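Local coordinates for protein ketosynthase (Streptomyces sp. MSC090213JE08, PDB 6KXD) that extends acyl chains in a type II polyketide synthase, probably by decarboxylative condensation of acyl-ACP with malonyl-ACP, at residues 289-301 and 383-395. Sequence-based numbering, arbitrary orientation.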
loop_
_atom_site.group_PDB
_atom_site.type_symbol
_atom_site.label_atom_id
_atom_site.label_comp_id
_atom_site.label_asym_id
_atom_site.label_seq_id
_atom_site.Cartn_x
_atom_site.Cartn_y
_atom_site.Cartn_z
ATOM N N GLY A 289 16.860 1.652 18.580
ATOM C CA GLY A 289 17.836 1.397 19.644
ATOM C C GLY A 289 18.165 2.701 20.339
ATOM O O GLY A 289 19.304 2.980 20.628
ATOM N N VAL A 290 17.105 3.468 20.606
ATOM C CA VAL A 290 17.140 4.864 20.945
ATOM C C VAL A 290 16.228 5.055 22.168
ATOM O O VAL A 290 15.144 4.464 22.204
ATOM C CB VAL A 290 16.689 5.686 19.722
ATOM C CG1 VAL A 290 16.061 7.010 20.092
ATOM C CG2 VAL A 290 17.818 5.880 18.720
ATOM N N GLU A 291 16.672 5.859 23.157
ATOM C CA GLU A 291 15.898 6.160 24.387
ATOM C C GLU A 291 15.091 7.439 24.156
ATOM O O GLU A 291 15.472 8.264 23.339
ATOM C CB GLU A 291 16.776 6.368 25.630
ATOM C CG GLU A 291 17.989 5.453 25.740
ATOM C CD GLU A 291 17.723 3.990 26.059
ATOM O OE1 GLU A 291 16.552 3.634 26.353
ATOM O OE2 GLU A 291 18.698 3.206 26.020
ATOM N N GLN A 292 13.964 7.569 24.866
ATOM C CA GLN A 292 13.119 8.750 24.794
ATOM C C GLN A 292 13.979 10.026 24.900
ATOM O O GLN A 292 13.736 10.987 24.177
ATOM C CB GLN A 292 12.064 8.729 25.900
ATOM C CG GLN A 292 10.836 7.890 25.579
ATOM C CD GLN A 292 10.857 6.497 26.167
ATOM O OE1 GLN A 292 11.849 5.780 26.111
ATOM N NE2 GLN A 292 9.719 6.072 26.690
ATOM N N GLU A 293 14.974 10.014 25.802
ATOM C CA GLU A 293 15.903 11.162 26.079
ATOM C C GLU A 293 16.557 11.681 24.794
ATOM O O GLU A 293 16.745 12.884 24.647
ATOM C CB GLU A 293 17.041 10.779 27.038
ATOM C CG GLU A 293 16.601 10.618 28.484
ATOM C CD GLU A 293 15.983 9.265 28.783
ATOM O OE1 GLU A 293 16.734 8.280 28.792
ATOM O OE2 GLU A 293 14.747 9.196 28.953
ATOM N N GLU A 294 16.944 10.765 23.899
ATOM C CA GLU A 294 17.837 11.097 22.792
ATOM C C GLU A 294 17.055 11.716 21.631
ATOM O O GLU A 294 17.652 12.139 20.652
ATOM C CB GLU A 294 18.588 9.874 22.260
ATOM C CG GLU A 294 19.261 9.012 23.311
ATOM C CD GLU A 294 20.045 7.873 22.685
ATOM O OE1 GLU A 294 20.962 8.163 21.902
ATOM O OE2 GLU A 294 19.709 6.701 22.935
ATOM N N ILE A 295 15.721 11.765 21.728
ATOM C CA ILE A 295 14.904 12.340 20.651
ATOM C C ILE A 295 14.895 13.871 20.772
ATOM O O ILE A 295 14.460 14.439 21.769
ATOM C CB ILE A 295 13.481 11.754 20.647
ATOM C CG1 ILE A 295 13.492 10.237 20.399
ATOM C CG2 ILE A 295 12.612 12.528 19.660
ATOM C CD1 ILE A 295 14.105 9.799 19.086
ATOM N N ASP A 296 15.351 14.539 19.708
ATOM C CA ASP A 296 15.476 15.986 19.683
ATOM C C ASP A 296 14.130 16.636 19.403
ATOM O O ASP A 296 13.803 17.623 20.023
ATOM C CB ASP A 296 16.583 16.391 18.714
ATOM C CG ASP A 296 17.896 15.874 19.267
ATOM O OD1 ASP A 296 18.118 16.086 20.485
ATOM O OD2 ASP A 296 18.619 15.176 18.533
ATOM N N PHE A 297 13.356 16.094 18.456
ATOM C CA PHE A 297 11.971 16.510 18.303
ATOM C C PHE A 297 11.177 15.391 17.606
ATOM O O PHE A 297 11.731 14.485 17.010
ATOM C CB PHE A 297 11.842 17.868 17.591
ATOM C CG PHE A 297 12.041 17.867 16.097
ATOM C CD1 PHE A 297 13.314 17.900 15.555
ATOM C CD2 PHE A 297 10.958 17.771 15.235
ATOM C CE1 PHE A 297 13.497 17.887 14.182
ATOM C CE2 PHE A 297 11.140 17.732 13.861
ATOM C CZ PHE A 297 12.407 17.821 13.336
ATOM N N ILE A 298 9.866 15.479 17.773
ATOM C CA ILE A 298 8.903 14.661 17.097
ATOM C C ILE A 298 8.302 15.511 15.998
ATOM O O ILE A 298 7.835 16.636 16.263
ATOM C CB ILE A 298 7.833 14.170 18.083
ATOM C CG1 ILE A 298 8.467 13.364 19.211
ATOM C CG2 ILE A 298 6.727 13.419 17.342
ATOM C CD1 ILE A 298 7.608 13.215 20.450
ATOM N N SER A 299 8.333 14.983 14.772
ATOM C CA SER A 299 7.489 15.438 13.690
ATOM C C SER A 299 6.157 14.681 13.821
ATOM O O SER A 299 6.074 13.462 13.543
ATOM C CB SER A 299 8.126 15.191 12.336
ATOM O OG SER A 299 7.182 15.408 11.292
ATOM N N ALA A 300 5.152 15.391 14.316
ATOM C CA ALA A 300 3.881 14.852 14.693
ATOM C C ALA A 300 3.058 14.542 13.444
ATOM O O ALA A 300 3.241 15.176 12.428
ATOM C CB ALA A 300 3.151 15.816 15.582
ATOM N N HIS A 301 2.171 13.555 13.557
ATOM C CA HIS A 301 1.132 13.337 12.568
ATOM C C HIS A 301 0.304 14.615 12.463
ATOM O O HIS A 301 -0.025 15.100 11.366
ATOM C CB HIS A 301 0.264 12.135 12.931
ATOM C CG HIS A 301 -0.848 11.909 11.958
ATOM N ND1 HIS A 301 -0.631 11.710 10.605
ATOM C CD2 HIS A 301 -2.173 11.808 12.148
ATOM C CE1 HIS A 301 -1.805 11.556 10.025
ATOM N NE2 HIS A 301 -2.746 11.590 10.947
ATOM N N ALA A 383 18.761 24.133 16.354
ATOM C CA ALA A 383 19.023 23.167 17.403
ATOM C C ALA A 383 20.069 22.174 16.912
ATOM O O ALA A 383 20.284 22.057 15.715
ATOM C CB ALA A 383 17.751 22.455 17.806
ATOM N N ASP A 384 20.653 21.452 17.866
ATOM C CA ASP A 384 21.555 20.375 17.594
ATOM C C ASP A 384 20.699 19.112 17.432
ATOM O O ASP A 384 20.661 18.240 18.304
ATOM C CB ASP A 384 22.609 20.246 18.692
ATOM C CG ASP A 384 23.473 19.009 18.525
ATOM O OD1 ASP A 384 23.968 18.793 17.402
ATOM O OD2 ASP A 384 23.601 18.253 19.508
ATOM N N VAL A 385 19.979 19.056 16.316
ATOM C CA VAL A 385 19.056 17.951 16.045
ATOM C C VAL A 385 19.869 16.770 15.512
ATOM O O VAL A 385 20.403 16.796 14.412
ATOM C CB VAL A 385 17.943 18.397 15.087
ATOM C CG1 VAL A 385 17.221 19.630 15.598
ATOM C CG2 VAL A 385 18.467 18.663 13.704
ATOM N N ARG A 386 19.978 15.728 16.335
ATOM C CA ARG A 386 20.729 14.536 15.988
ATOM C C ARG A 386 19.767 13.371 15.657
ATOM O O ARG A 386 20.104 12.557 14.826
ATOM C CB ARG A 386 21.702 14.162 17.115
ATOM C CG ARG A 386 22.794 15.191 17.403
ATOM C CD ARG A 386 23.301 15.091 18.839
ATOM N NE ARG A 386 22.274 15.442 19.831
ATOM C CZ ARG A 386 22.290 15.092 21.120
ATOM N NH1 ARG A 386 23.347 14.480 21.629
ATOM N NH2 ARG A 386 21.246 15.344 21.896
ATOM N N ILE A 387 18.617 13.290 16.342
ATOM C CA ILE A 387 17.695 12.154 16.227
ATOM C C ILE A 387 16.271 12.707 16.222
ATOM O O ILE A 387 15.909 13.536 17.070
ATOM C CB ILE A 387 17.941 11.123 17.353
ATOM C CG1 ILE A 387 19.403 10.654 17.368
ATOM C CG2 ILE A 387 16.967 9.948 17.245
ATOM C CD1 ILE A 387 19.713 9.583 18.394
ATOM N N VAL A 388 15.470 12.267 15.240
ATOM C CA VAL A 388 14.146 12.797 15.053
ATOM C C VAL A 388 13.163 11.633 14.853
ATOM O O VAL A 388 13.485 10.643 14.244
ATOM C CB VAL A 388 14.089 13.782 13.877
ATOM C CG1 VAL A 388 12.701 14.371 13.715
ATOM C CG2 VAL A 388 15.125 14.886 14.003
ATOM N N GLN A 389 11.996 11.771 15.475
ATOM C CA GLN A 389 10.874 10.854 15.317
ATOM C C GLN A 389 9.850 11.495 14.371
ATOM O O GLN A 389 9.466 12.641 14.499
ATOM C CB GLN A 389 10.310 10.500 16.688
ATOM C CG GLN A 389 8.984 9.766 16.642
ATOM C CD GLN A 389 8.487 9.526 18.047
ATOM O OE1 GLN A 389 9.262 9.226 18.948
ATOM N NE2 GLN A 389 7.194 9.655 18.246
ATOM N N ASN A 390 9.438 10.724 13.370
ATOM C CA ASN A 390 8.400 11.150 12.487
ATOM C C ASN A 390 7.207 10.217 12.642
ATOM O O ASN A 390 7.298 9.051 12.278
ATOM C CB ASN A 390 8.893 11.104 11.043
ATOM C CG ASN A 390 7.907 11.632 10.028
ATOM O OD1 ASN A 390 7.380 12.744 10.189
ATOM N ND2 ASN A 390 7.697 10.866 8.959
ATOM N N ASN A 391 6.097 10.779 13.122
ATOM C CA ASN A 391 4.913 10.089 13.414
ATOM C C ASN A 391 3.976 10.113 12.216
ATOM O O ASN A 391 3.912 11.060 11.426
ATOM C CB ASN A 391 4.108 10.696 14.558
ATOM C CG ASN A 391 4.732 10.499 15.922
ATOM O OD1 ASN A 391 5.794 9.903 16.067
ATOM N ND2 ASN A 391 4.051 11.002 16.936
ATOM N N SER A 392 3.149 9.070 12.161
ATOM C CA SER A 392 2.116 9.044 11.207
ATOM C C SER A 392 1.093 8.030 11.686
ATOM O O SER A 392 1.455 7.018 12.281
ATOM C CB SER A 392 2.637 8.732 9.831
ATOM O OG SER A 392 2.920 7.343 9.721
ATOM N N SER A 393 -0.171 8.405 11.507
ATOM C CA SER A 393 -1.304 7.618 11.850
ATOM C C SER A 393 -2.238 7.734 10.663
ATOM O O SER A 393 -2.139 8.695 9.902
ATOM C CB SER A 393 -1.971 8.075 13.121
ATOM O OG SER A 393 -1.090 7.896 14.210
ATOM N N ALA A 394 -3.035 6.703 10.451
ATOM C CA ALA A 394 -3.914 6.687 9.336
ATOM C C ALA A 394 -5.216 6.054 9.775
ATOM O O ALA A 394 -5.286 5.460 10.843
ATOM C CB ALA A 394 -3.272 5.953 8.175
ATOM N N PHE A 395 -6.189 6.143 8.887
ATOM C CA PHE A 395 -7.421 5.338 8.960
ATOM C C PHE A 395 -7.024 3.863 9.067
ATOM O O PHE A 395 -5.839 3.515 8.853
ATOM C CB PHE A 395 -8.317 5.609 7.771
ATOM C CG PHE A 395 -9.075 6.908 7.826
ATOM C CD1 PHE A 395 -8.787 7.874 8.785
ATOM C CD2 PHE A 395 -10.089 7.153 6.911
ATOM C CE1 PHE A 395 -9.526 9.044 8.838
ATOM C CE2 PHE A 395 -10.800 8.346 6.948
ATOM C CZ PHE A 395 -10.515 9.279 7.908
#
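Strand 297-299 runs parallel to strand 387-394, the two axes 28° apart, joined by Q389 N to F297 O, S299 N to Q389 O and a nearly straight N391 N to S299 O bond of 2.7 Å. Just before this ladder, D296 ties the two segments together in its own way: its N donates to I387 O, and its OD2 takes two backbone donors, R386 N at 2.6 Å from above the carboxylate plane and I387 N at 2.9 Å on the anti side. OD1 meets the edge of the R386 guanidinium at NH2 (3.5 Å), a long salt bridge, while D384 OD2, well off the guanidinium plane, faces R386 NE by charge alone. With an alanine here the R386 and I387 amides would probably lose their shared acceptor, and the R386 guanidinium a carboxylate partner. On the face toward helix 341-355, V388 lays CG1 over the F297 ring, 3.6 Å from its centroid; chi1 of 77° sets that ring between its own backbone N and carbonyl carbon. Further along this face, S299 OG donates to N390 OD1 (2.9 Å) in the carbonyl plane, and N390 ND2 goes on to N174. The other face, against helices 274-288 and 306-320, has I298 side by side with Q389, whose NE2 reaches N391 OD1 (2.6 Å) and whose OE1 binds Y320. I387 CG2 presses tightly on I295 CD1. S393 CB makes a CH-pi contact over the H301 ring. In this thiolase-fold core sheet, the pair carries H301, the histidine of the ketosynthase HGTGT motif, beside C170, consistent with a place at the active site.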